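Local structure of GH26C (Muricauda sp. MAR_2010_75, 6Q78) at residues N264-F269 and V291-M296; V155-F160 and I221-H226. The protein probably hydrolyses internal beta-1,4-mannosidic linkages of mannans as a glycoside hydrolase of family 26. All coordinates share one frame; numbering follows the deposited sequence.

Interaction 1: residues N264-F269 and V291-M296; sequences NMLFAF and VDIMGM
The ring of Phe267 has OD2 of Asp292 at its edge, near the ring plane and 3.7 Å from CD2, while CG of Met265 lies over one face toward the rim. The ring of Phe269 is approached obliquely by CG2 of Val291, and both methyls of that valine touch the phenylalanine's CB. Ring and carboxylate planes of Phe267 and Asp292 are 28° apart. A chi1 of -69° sets CG of Asp292 anti to its own carbonyl carbon, and OD2 accepts from N of Phe267 at 2.9 Å on its anti lone pair, the one turned away from OD1. A water bridges the same OD2 to O of Met265, and OD1 is bonded to N of Val58, so both buried carboxylate oxygens have partners. In return, O of Phe267 is gripped twice: N of Asp292 reaches it at 2.8 Å in the carbonyl plane, and N of Ile293 at 3.0 Å, tilted out of it. The parallel pairing runs on through Phe269 N to Ile293 O (2.9 Å) and Gly295 N to Phe269 O (2.7 Å). CB atoms of Ala268 and Ile293 meet on the face that also carries Ile221. Strands 265-269 and 293-298, with helix 278-281 between them, form a beta-alpha-beta unit of the barrel, flanked by strands 220-223 and 330-336; helix 64-76 packs on Leu266 and Asp292, and helix 306-327 on Met294.

Interaction 2: residues V155-F160 and I221-H226; sequences VFCWHF and IFRPFH. With TRS (2-amino-2-hydroxymethyl-propane-1,3-diol), chain C.
The edge of His226 points at the face of His159 in an offset edge-to-face pair, the planes at 82°, across the ends of two parallel strands. From CB of His159, chi1 of -75° sets CG anti to the carbonyl carbon; beyond it, ND1 is bonded to OD2 of Asp116, CE1 lies 3.3 Å from O1 of the bound Tris molecule, CD2 passes 3.6 Å from its O2, and NE2 at the tip is hydrogen-bonded to O2 at 2.8 Å. CE1 of His226 sits over one face of this ring, toward the rim, while NE2 of His226 donates to O1 of Tris at 2.8 Å. An alanine in place of His159 would probably leave Asp116 and the ligand's O2 without this partner and His226 without the ring against its edge. Nearer the strands, N of Phe156 donates almost straight to O of Ile221 (2.7 Å, 172°), and N of Arg223 to O of Phe156. Past these bonds the backbones part, and waters join Trp158 N to Arg223 O and Trp158 O to Phe225 N. On the outer side, CE3 of Trp158 touches CZ of Phe222 in the plane of that ring, at 3.9 Å. Arg223 forms salt bridges through NH1 to Asp297 and through NH2 to Glu335. Tris, probably from the crystallisation liquor, also binds Glu227 and Glu335, consistent with the active-site cleft at the C-terminal strand ends of a TIM barrel.

In the fold
Both interactions belong to one curled parallel sheet, the barrel of this glycoside hydrolase fold, and illustrate how such a barrel is built from successive strand pairs. Their centres are 10 Å apart. Along the chain they come in series: interaction 2 pairs strands 153-157 and 220-223, and interaction 1 follows with strands 265-269 and 293-298. Strands 220-223 and 265-269 are themselves neighbours, so the four strands are consecutive around the wall. Probable backbone hydrogen bonds join Phe222 to Leu266 and Ala268, and Ile293 packs on Ile221 inside. Interaction 1 thus continues the wall, while interaction 2 also runs past its strand ends into the Tris-binding site, probably the active-site cleft.

Interaction 1: residues N264-F269 and V291-M296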
ATOM      1  N   ASN A 264       1.772 -15.203   5.936  1.00  9.42           N
ATOM      2  CA  ASN A 264       2.747 -14.122   5.836  1.00  8.81           C
ATOM      3  C   ASN A 264       2.121 -12.860   5.235  1.00  7.67           C
ATOM      4  O   ASN A 264       2.699 -12.198   4.376  1.00  8.20           O
ATOM      5  CB  ASN A 264       4.013 -14.565   5.079  1.00  8.04           C
ATOM      6  CG  ASN A 264       3.747 -15.117   3.667  1.00  8.16           C
ATOM      7  OD1 ASN A 264       2.833 -15.905   3.436  1.00  9.96           O
ATOM      8  ND2 ASN A 264       4.608 -14.743   2.734  1.00  7.60           N
ATOM      9  N   MET A 265       0.920 -12.511   5.694  1.00  9.62           N
ATOM     10  CA  MET A 265       0.163 -11.372   5.171  1.00  8.98           C
ATOM     11  C   MET A 265      -0.424 -10.552   6.313  1.00 10.01           C
ATOM     12  O   MET A 265      -1.035 -11.099   7.243  1.00 12.35           O
ATOM     13  CB  MET A 265      -0.991 -11.888   4.296  1.00 12.21           C
ATOM     14  CG  MET A 265      -1.563 -10.910   3.315  1.00 20.66           C
ATOM     15  SD  MET A 265      -2.628 -11.841   2.159  1.00 12.88           S
ATOM     16  CE  MET A 265      -1.637 -11.940   0.680  1.00 13.24           C
ATOM     17  N   LEU A 266      -0.256  -9.238   6.228  1.00  8.72           N
ATOM     18  CA  LEU A 266      -1.041  -8.259   6.977  1.00  7.89           C
ATOM     19  C   LEU A 266      -2.011  -7.634   5.978  1.00  8.24           C
ATOM     20  O   LEU A 266      -1.754  -7.615   4.768  1.00 10.47           O
ATOM     21  CB  LEU A 266      -0.127  -7.157   7.514  1.00  8.86           C
ATOM     22  CG  LEU A 266       0.993  -7.563   8.486  1.00 10.68           C
ATOM     23  CD1 LEU A 266       1.738  -6.316   8.987  1.00 10.48           C
ATOM     24  CD2 LEU A 266       0.389  -8.285   9.710  1.00 11.12           C
ATOM     25  N   PHE A 267      -3.153  -7.154   6.477  1.00  8.23           N
ATOM     26  CA  PHE A 267      -4.228  -6.647   5.624  1.00  8.50           C
ATOM     27  C   PHE A 267      -4.447  -5.157   5.841  1.00 10.15           C
ATOM     28  O   PHE A 267      -4.631  -4.713   6.985  1.00 10.88           O
ATOM     29  CB  PHE A 267      -5.533  -7.411   5.916  1.00  8.36           C
ATOM     30  CG  PHE A 267      -5.432  -8.870   5.611  1.00  8.86           C
ATOM     31  CD1 PHE A 267      -5.689  -9.344   4.329  1.00 10.80           C
ATOM     32  CD2 PHE A 267      -5.024  -9.764   6.583  1.00 11.02           C
ATOM     33  CE1 PHE A 267      -5.551 -10.709   4.014  1.00  9.88           C
ATOM     34  CE2 PHE A 267      -4.896 -11.119   6.291  1.00 11.14           C
ATOM     35  CZ  PHE A 267      -5.169 -11.574   5.002  1.00 10.56           C
ATOM     36  N   ALA A 268      -4.454  -4.395   4.742  1.00  7.74           N
ATOM     37  CA  ALA A 268      -4.557  -2.936   4.776  1.00  8.63           C
ATOM     38  C   ALA A 268      -5.817  -2.469   4.056  1.00  8.62           C
ATOM     39  O   ALA A 268      -6.053  -2.835   2.908  1.00  8.98           O
ATOM     40  CB  ALA A 268      -3.320  -2.320   4.089  1.00  8.00           C
ATOM     41  N   PHE A 269      -6.584  -1.614   4.731  1.00  7.78           N
ATOM     42  CA  PHE A 269      -7.825  -1.020   4.250  1.00  7.63           C
ATOM     43  C   PHE A 269      -7.525   0.431   3.899  1.00  9.02           C
ATOM     44  O   PHE A 269      -7.016   1.174   4.748  1.00 11.53           O
ATOM     45  CB  PHE A 269      -8.816  -1.050   5.433  1.00  8.15           C
ATOM     46  CG  PHE A 269     -10.120  -0.303   5.220  1.00  8.58           C
ATOM     47  CD1 PHE A 269     -11.166  -0.896   4.502  1.00 10.05           C
ATOM     48  CD2 PHE A 269     -10.337   0.932   5.827  1.00 11.71           C
ATOM     49  CE1 PHE A 269     -12.400  -0.234   4.352  1.00  9.83           C
ATOM     50  CE2 PHE A 269     -11.570   1.597   5.674  1.00 12.37           C
ATOM     51  CZ  PHE A 269     -12.590   1.018   4.929  1.00 11.07           C
ATOM     52  N   VAL A 291      -8.846  -6.196   9.553  1.00 10.05           N
ATOM     53  CA  VAL A 291      -7.955  -5.134   9.088  1.00 10.22           C
ATOM     54  C   VAL A 291      -6.812  -5.003  10.088  1.00  9.50           C
ATOM     55  O   VAL A 291      -7.061  -4.926  11.298  1.00 10.08           O
ATOM     56  CB  VAL A 291      -8.702  -3.795   8.966  1.00 11.37           C
ATOM     57  CG1 VAL A 291      -7.706  -2.682   8.684  1.00 11.24           C
ATOM     58  CG2 VAL A 291      -9.767  -3.865   7.869  1.00 11.31           C
ATOM     59  N   ASP A 292      -5.573  -4.943   9.571  1.00  9.32           N
ATOM     60  CA  ASP A 292      -4.381  -4.671  10.389  1.00 10.27           C
ATOM     61  C   ASP A 292      -3.896  -3.232  10.259  1.00  8.77           C
ATOM     62  O   ASP A 292      -3.418  -2.633  11.236  1.00  9.43           O
ATOM     63  CB  ASP A 292      -3.229  -5.557   9.934  1.00  8.88           C
ATOM     64  CG  ASP A 292      -3.443  -7.034  10.261  1.00 12.36           C
ATOM     65  OD1 ASP A 292      -3.657  -7.355  11.477  1.00 12.99           O
ATOM     66  OD2 ASP A 292      -3.382  -7.863   9.315  1.00 11.40           O
ATOM     67  N   ILE A 293      -3.949  -2.698   9.035  1.00  9.13           N
ATOM     68  CA  ILE A 293      -3.455  -1.362   8.718  1.00  8.07           C
ATOM     69  C   ILE A 293      -4.631  -0.522   8.241  1.00  8.80           C
ATOM     70  O   ILE A 293      -5.339  -0.916   7.308  1.00  9.58           O
ATOM     71  CB  ILE A 293      -2.331  -1.406   7.673  1.00 10.08           C
ATOM     72  CG1 ILE A 293      -1.089  -2.048   8.323  1.00 16.62           C
ATOM     73  CG2 ILE A 293      -2.062   0.034   7.149  1.00 10.89           C
ATOM     74  CD1 ILE A 293      -0.216  -2.893   7.406  1.00 22.33           C
ATOM     75  N   MET A 294      -4.846   0.604   8.896  1.00  9.84           N
ATOM     76  CA  MET A 294      -5.848   1.585   8.485  1.00  8.47           C
ATOM     77  C   MET A 294      -5.116   2.629   7.668  1.00 11.95           C
ATOM     78  O   MET A 294      -4.286   3.383   8.199  1.00 10.65           O
ATOM     79  CB  MET A 294      -6.501   2.237   9.706  1.00  9.74           C
ATOM     80  CG  MET A 294      -7.516   1.344  10.349  1.00 12.93           C
ATOM     81  SD  MET A 294      -8.110   2.052  11.883  1.00 16.87           S
ATOM     82  CE  MET A 294      -9.744   1.278  11.888  1.00 18.05           C
ATOM     83  N   GLY A 295      -5.413   2.673   6.373  1.00  9.28           N
ATOM     84  CA  GLY A 295      -4.759   3.597   5.476  1.00  8.20           C
ATOM     85  C   GLY A 295      -5.728   4.565   4.806  1.00  9.57           C
ATOM     86  O   GLY A 295      -6.949   4.532   4.999  1.00  9.96           O
ATOM     87  N   MET A 296      -5.137   5.478   4.048  1.00  8.83           N
ATOM     88  CA  MET A 296      -5.871   6.290   3.084  1.00  9.80           C
ATOM     89  C   MET A 296      -4.887   6.706   2.001  1.00  9.64           C
ATOM     90  O   MET A 296      -3.675   6.790   2.245  1.00  9.59           O
ATOM     91  CB  MET A 296      -6.502   7.546   3.706  1.00  8.98           C
ATOM     92  CG  MET A 296      -5.427   8.532   4.179  1.00  8.79           C
ATOM     93  SD  MET A 296      -6.140  10.074   4.799  1.00 13.80           S
ATOM     94  CE  MET A 296      -7.020  10.681   3.317  1.00 12.36           C
TER
HETATM   95  O   HOH W   1      -2.584 -10.503  10.094  1.00 15.59           O

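Interaction 2: residues V155-F160 and I221-H226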
ATOM      1  N   VAL A 155       4.663  -3.813   0.370  1.00  5.91           N
ATOM      2  CA  VAL A 155       3.217  -3.621   0.304  1.00  5.55           C
ATOM      3  C   VAL A 155       2.759  -3.975  -1.108  1.00  7.45           C
ATOM      4  O   VAL A 155       3.392  -3.553  -2.083  1.00  8.54           O
ATOM      5  CB  VAL A 155       2.835  -2.171   0.664  1.00  7.34           C
ATOM      6  CG1 VAL A 155       1.300  -2.050   0.734  1.00  9.93           C
ATOM      7  CG2 VAL A 155       3.474  -1.747   1.960  1.00 15.64           C
ATOM      8  N   PHE A 156       1.669  -4.747  -1.227  1.00  6.40           N
ATOM      9  CA  PHE A 156       1.035  -5.028  -2.519  1.00  5.39           C
ATOM     10  C   PHE A 156      -0.368  -4.461  -2.587  1.00  6.43           C
ATOM     11  O   PHE A 156      -1.191  -4.734  -1.697  1.00  7.87           O
ATOM     12  CB  PHE A 156       0.868  -6.533  -2.751  1.00  5.69           C
ATOM     13  CG  PHE A 156       2.079  -7.225  -3.320  1.00  6.34           C
ATOM     14  CD1 PHE A 156       3.215  -7.449  -2.521  1.00  7.98           C
ATOM     15  CD2 PHE A 156       2.092  -7.633  -4.644  1.00  6.23           C
ATOM     16  CE1 PHE A 156       4.342  -8.114  -3.038  1.00  7.96           C
ATOM     17  CE2 PHE A 156       3.209  -8.332  -5.156  1.00  6.19           C
ATOM     18  CZ  PHE A 156       4.324  -8.572  -4.343  1.00  6.05           C
ATOM     19  N   CYS A 157      -0.648  -3.716  -3.655  1.00  5.64           N
ATOM     20  CA  CYS A 157      -2.012  -3.391  -4.051  1.00  5.62           C
ATOM     21  C   CYS A 157      -2.398  -4.366  -5.164  1.00  6.44           C
ATOM     22  O   CYS A 157      -1.633  -5.277  -5.510  1.00  6.67           O
ATOM     23  CB  CYS A 157      -2.142  -1.916  -4.459  1.00  6.43           C
ATOM     24  SG  CYS A 157      -1.148  -1.478  -5.930  1.00  9.77           S
ATOM     25  N   TRP A 158      -3.614  -4.219  -5.706  1.00  5.89           N
ATOM     26  CA  TRP A 158      -4.109  -5.163  -6.709  1.00  5.93           C
ATOM     27  C   TRP A 158      -5.013  -4.423  -7.686  1.00  6.83           C
ATOM     28  O   TRP A 158      -6.215  -4.240  -7.421  1.00  6.66           O
ATOM     29  CB  TRP A 158      -4.859  -6.280  -6.010  1.00  8.19           C
ATOM     30  CG  TRP A 158      -5.272  -7.388  -6.934  1.00  7.66           C
ATOM     31  CD1 TRP A 158      -4.802  -7.635  -8.208  1.00  7.78           C
ATOM     32  CD2 TRP A 158      -6.178  -8.452  -6.634  1.00  6.35           C
ATOM     33  NE1 TRP A 158      -5.397  -8.781  -8.731  1.00  7.24           N
ATOM     34  CE2 TRP A 158      -6.237  -9.300  -7.772  1.00  6.53           C
ATOM     35  CE3 TRP A 158      -6.965  -8.755  -5.530  1.00  6.57           C
ATOM     36  CZ2 TRP A 158      -7.025 -10.441  -7.800  1.00  7.42           C
ATOM     37  CZ3 TRP A 158      -7.781  -9.886  -5.579  1.00  9.99           C
ATOM     38  CH2 TRP A 158      -7.798 -10.705  -6.696  1.00  8.89           C
ATOM     39  N   HIS A 159      -4.446  -4.033  -8.839  1.00  6.26           N
ATOM     40  CA  HIS A 159      -5.270  -3.484  -9.912  1.00  6.59           C
ATOM     41  C   HIS A 159      -5.841  -4.675 -10.674  1.00  7.52           C
ATOM     42  O   HIS A 159      -5.297  -5.154 -11.685  1.00  9.58           O
ATOM     43  CB  HIS A 159      -4.479  -2.521 -10.786  1.00  7.13           C
ATOM     44  CG  HIS A 159      -4.238  -1.193 -10.139  1.00  6.73           C
ATOM     45  ND1 HIS A 159      -3.182  -0.972  -9.275  1.00  9.12           N
ATOM     46  CD2 HIS A 159      -4.896  -0.008 -10.247  1.00  9.95           C
ATOM     47  CE1 HIS A 159      -3.219   0.286  -8.857  1.00  8.36           C
ATOM     48  NE2 HIS A 159      -4.259   0.887  -9.415  1.00 10.83           N
ATOM     49  N   PHE A 160      -6.951  -5.185 -10.124  1.00  7.51           N
ATOM     50  CA  PHE A 160      -7.591  -6.436 -10.544  1.00  9.30           C
ATOM     51  C   PHE A 160      -8.531  -6.157 -11.711  1.00  7.44           C
ATOM     52  O   PHE A 160      -9.521  -5.445 -11.568  1.00  8.07           O
ATOM     53  CB  PHE A 160      -8.314  -6.968  -9.301  1.00  9.10           C
ATOM     54  CG  PHE A 160      -9.111  -8.262  -9.489  1.00  7.58           C
ATOM     55  CD1 PHE A 160      -8.807  -9.168 -10.486  1.00 10.05           C
ATOM     56  CD2 PHE A 160     -10.131  -8.567  -8.598  1.00  8.19           C
ATOM     57  CE1 PHE A 160      -9.546 -10.358 -10.604  1.00 10.42           C
ATOM     58  CE2 PHE A 160     -10.886  -9.715  -8.742  1.00  9.83           C
ATOM     59  CZ  PHE A 160     -10.602 -10.606  -9.747  1.00  9.20           C
ATOM     60  N   ILE A 221       2.267  -6.761   3.124  1.00  7.61           N
ATOM     61  CA  ILE A 221       1.024  -6.049   3.425  1.00  6.71           C
ATOM     62  C   ILE A 221       0.174  -6.066   2.167  1.00  7.30           C
ATOM     63  O   ILE A 221       0.615  -5.618   1.111  1.00  9.58           O
ATOM     64  CB  ILE A 221       1.325  -4.611   3.860  1.00  6.59           C
ATOM     65  CG1 ILE A 221       2.199  -4.600   5.135  1.00  8.13           C
ATOM     66  CG2 ILE A 221       0.012  -3.829   4.010  1.00  6.85           C
ATOM     67  CD1 ILE A 221       2.752  -3.264   5.462  1.00 11.22           C
ATOM     68  N   PHE A 222      -1.014  -6.639   2.260  1.00  7.08           N
ATOM     69  CA  PHE A 222      -1.922  -6.763   1.127  1.00  5.88           C
ATOM     70  C   PHE A 222      -3.040  -5.727   1.295  1.00  8.01           C
ATOM     71  O   PHE A 222      -3.733  -5.691   2.341  1.00  7.45           O
ATOM     72  CB  PHE A 222      -2.476  -8.192   1.112  1.00  6.04           C
ATOM     73  CG  PHE A 222      -3.474  -8.479   0.000  1.00  7.92           C
ATOM     74  CD1 PHE A 222      -4.636  -9.204   0.276  1.00  7.02           C
ATOM     75  CD2 PHE A 222      -3.211  -8.132  -1.312  1.00 11.62           C
ATOM     76  CE1 PHE A 222      -5.521  -9.553  -0.744  1.00  9.54           C
ATOM     77  CE2 PHE A 222      -4.135  -8.445  -2.331  1.00 11.17           C
ATOM     78  CZ  PHE A 222      -5.252  -9.177  -2.021  1.00  7.60           C
ATOM     79  N   ARG A 223      -3.173  -4.844   0.286  1.00  6.87           N
ATOM     80  CA  ARG A 223      -4.078  -3.683   0.316  1.00  6.04           C
ATOM     81  C   ARG A 223      -5.049  -3.766  -0.851  1.00  6.09           C
ATOM     82  O   ARG A 223      -4.863  -3.064  -1.850  1.00  8.33           O
ATOM     83  CB  ARG A 223      -3.250  -2.390   0.246  1.00  7.70           C
ATOM     84  CG  ARG A 223      -4.050  -1.107   0.437  1.00  7.58           C
ATOM     85  CD  ARG A 223      -3.101   0.081   0.552  1.00  6.81           C
ATOM     86  NE  ARG A 223      -2.404   0.358  -0.707  1.00  8.40           N
ATOM     87  CZ  ARG A 223      -2.809   1.250  -1.615  1.00  6.94           C
ATOM     88  NH1 ARG A 223      -3.921   1.965  -1.455  1.00  8.85           N
ATOM     89  NH2 ARG A 223      -2.077   1.458  -2.696  1.00  9.73           N
ATOM     90  N   PRO A 224      -6.079  -4.615  -0.779  1.00  6.37           N
ATOM     91  CA  PRO A 224      -6.956  -4.846  -1.936  1.00  6.61           C
ATOM     92  C   PRO A 224      -8.123  -3.866  -1.970  1.00  9.97           C
ATOM     93  O   PRO A 224      -8.502  -3.264  -0.950  1.00  8.79           O
ATOM     94  CB  PRO A 224      -7.513  -6.249  -1.664  1.00  8.25           C
ATOM     95  CG  PRO A 224      -7.598  -6.283  -0.135  1.00  9.62           C
ATOM     96  CD  PRO A 224      -6.338  -5.542   0.341  1.00  6.72           C
ATOM     97  N   PHE A 225      -8.698  -3.722  -3.176  1.00  6.89           N
ATOM     98  CA  PHE A 225      -9.964  -2.976  -3.346  1.00  8.71           C
ATOM     99  C   PHE A 225      -9.855  -1.576  -2.752  1.00  7.29           C
ATOM    100  O   PHE A 225     -10.745  -1.073  -2.062  1.00  7.61           O
ATOM    101  CB  PHE A 225     -11.173  -3.786  -2.815  1.00  8.33           C
ATOM    102  CG  PHE A 225     -11.217  -5.182  -3.388  1.00  8.06           C
ATOM    103  CD1 PHE A 225     -11.433  -5.341  -4.753  1.00  7.43           C
ATOM    104  CD2 PHE A 225     -11.000  -6.308  -2.597  1.00  7.92           C
ATOM    105  CE1 PHE A 225     -11.426  -6.604  -5.324  1.00  9.50           C
ATOM    106  CE2 PHE A 225     -11.001  -7.578  -3.149  1.00  9.57           C
ATOM    107  CZ  PHE A 225     -11.233  -7.718  -4.522  1.00  8.28           C
ATOM    108  N   HIS A 226      -8.739  -0.928  -3.081  1.00  7.05           N
ATOM    109  CA  HIS A 226      -8.450   0.393  -2.528  1.00  7.20           C
ATOM    110  C   HIS A 226      -9.210   1.510  -3.255  1.00  7.61           C
ATOM    111  O   HIS A 226      -9.709   1.363  -4.383  1.00  8.96           O
ATOM    112  CB  HIS A 226      -6.931   0.662  -2.600  1.00  6.89           C
ATOM    113  CG  HIS A 226      -6.389   0.742  -4.000  1.00  7.71           C
ATOM    114  ND1 HIS A 226      -6.541  -0.286  -4.915  1.00  8.17           N
ATOM    115  CD2 HIS A 226      -5.681   1.714  -4.637  1.00  7.26           C
ATOM    116  CE1 HIS A 226      -5.965   0.054  -6.050  1.00  7.06           C
ATOM    117  NE2 HIS A 226      -5.422   1.255  -5.910  1.00  9.31           N
TER
HETATM  118  C   TRS C 501      -3.588   4.950  -8.426  1.00 18.74           C
HETATM  119  C1  TRS C 501      -2.758   3.755  -8.005  1.00 16.57           C
HETATM  120  C2  TRS C 501      -4.890   4.424  -9.025  1.00 18.74           C
HETATM  121  C3  TRS C 501      -2.762   5.787  -9.422  1.00 20.25           C
HETATM  122  N   TRS C 501      -3.873   5.780  -7.247  1.00 17.83           N
HETATM  123  O1  TRS C 501      -3.470   3.006  -7.023  1.00 13.48           O
HETATM  124  O2  TRS C 501      -4.612   3.611 -10.168  1.00 18.05           O
HETATM  125  O3  TRS C 501      -3.423   6.978  -9.804  1.00 22.36           O
HETATM  126  O   HOH W   2      -5.670  -2.913  -4.421  1.00  8.67           O
HETATM  127  O   HOH W   3      -8.085  -5.052  -5.534  1.00  9.20           O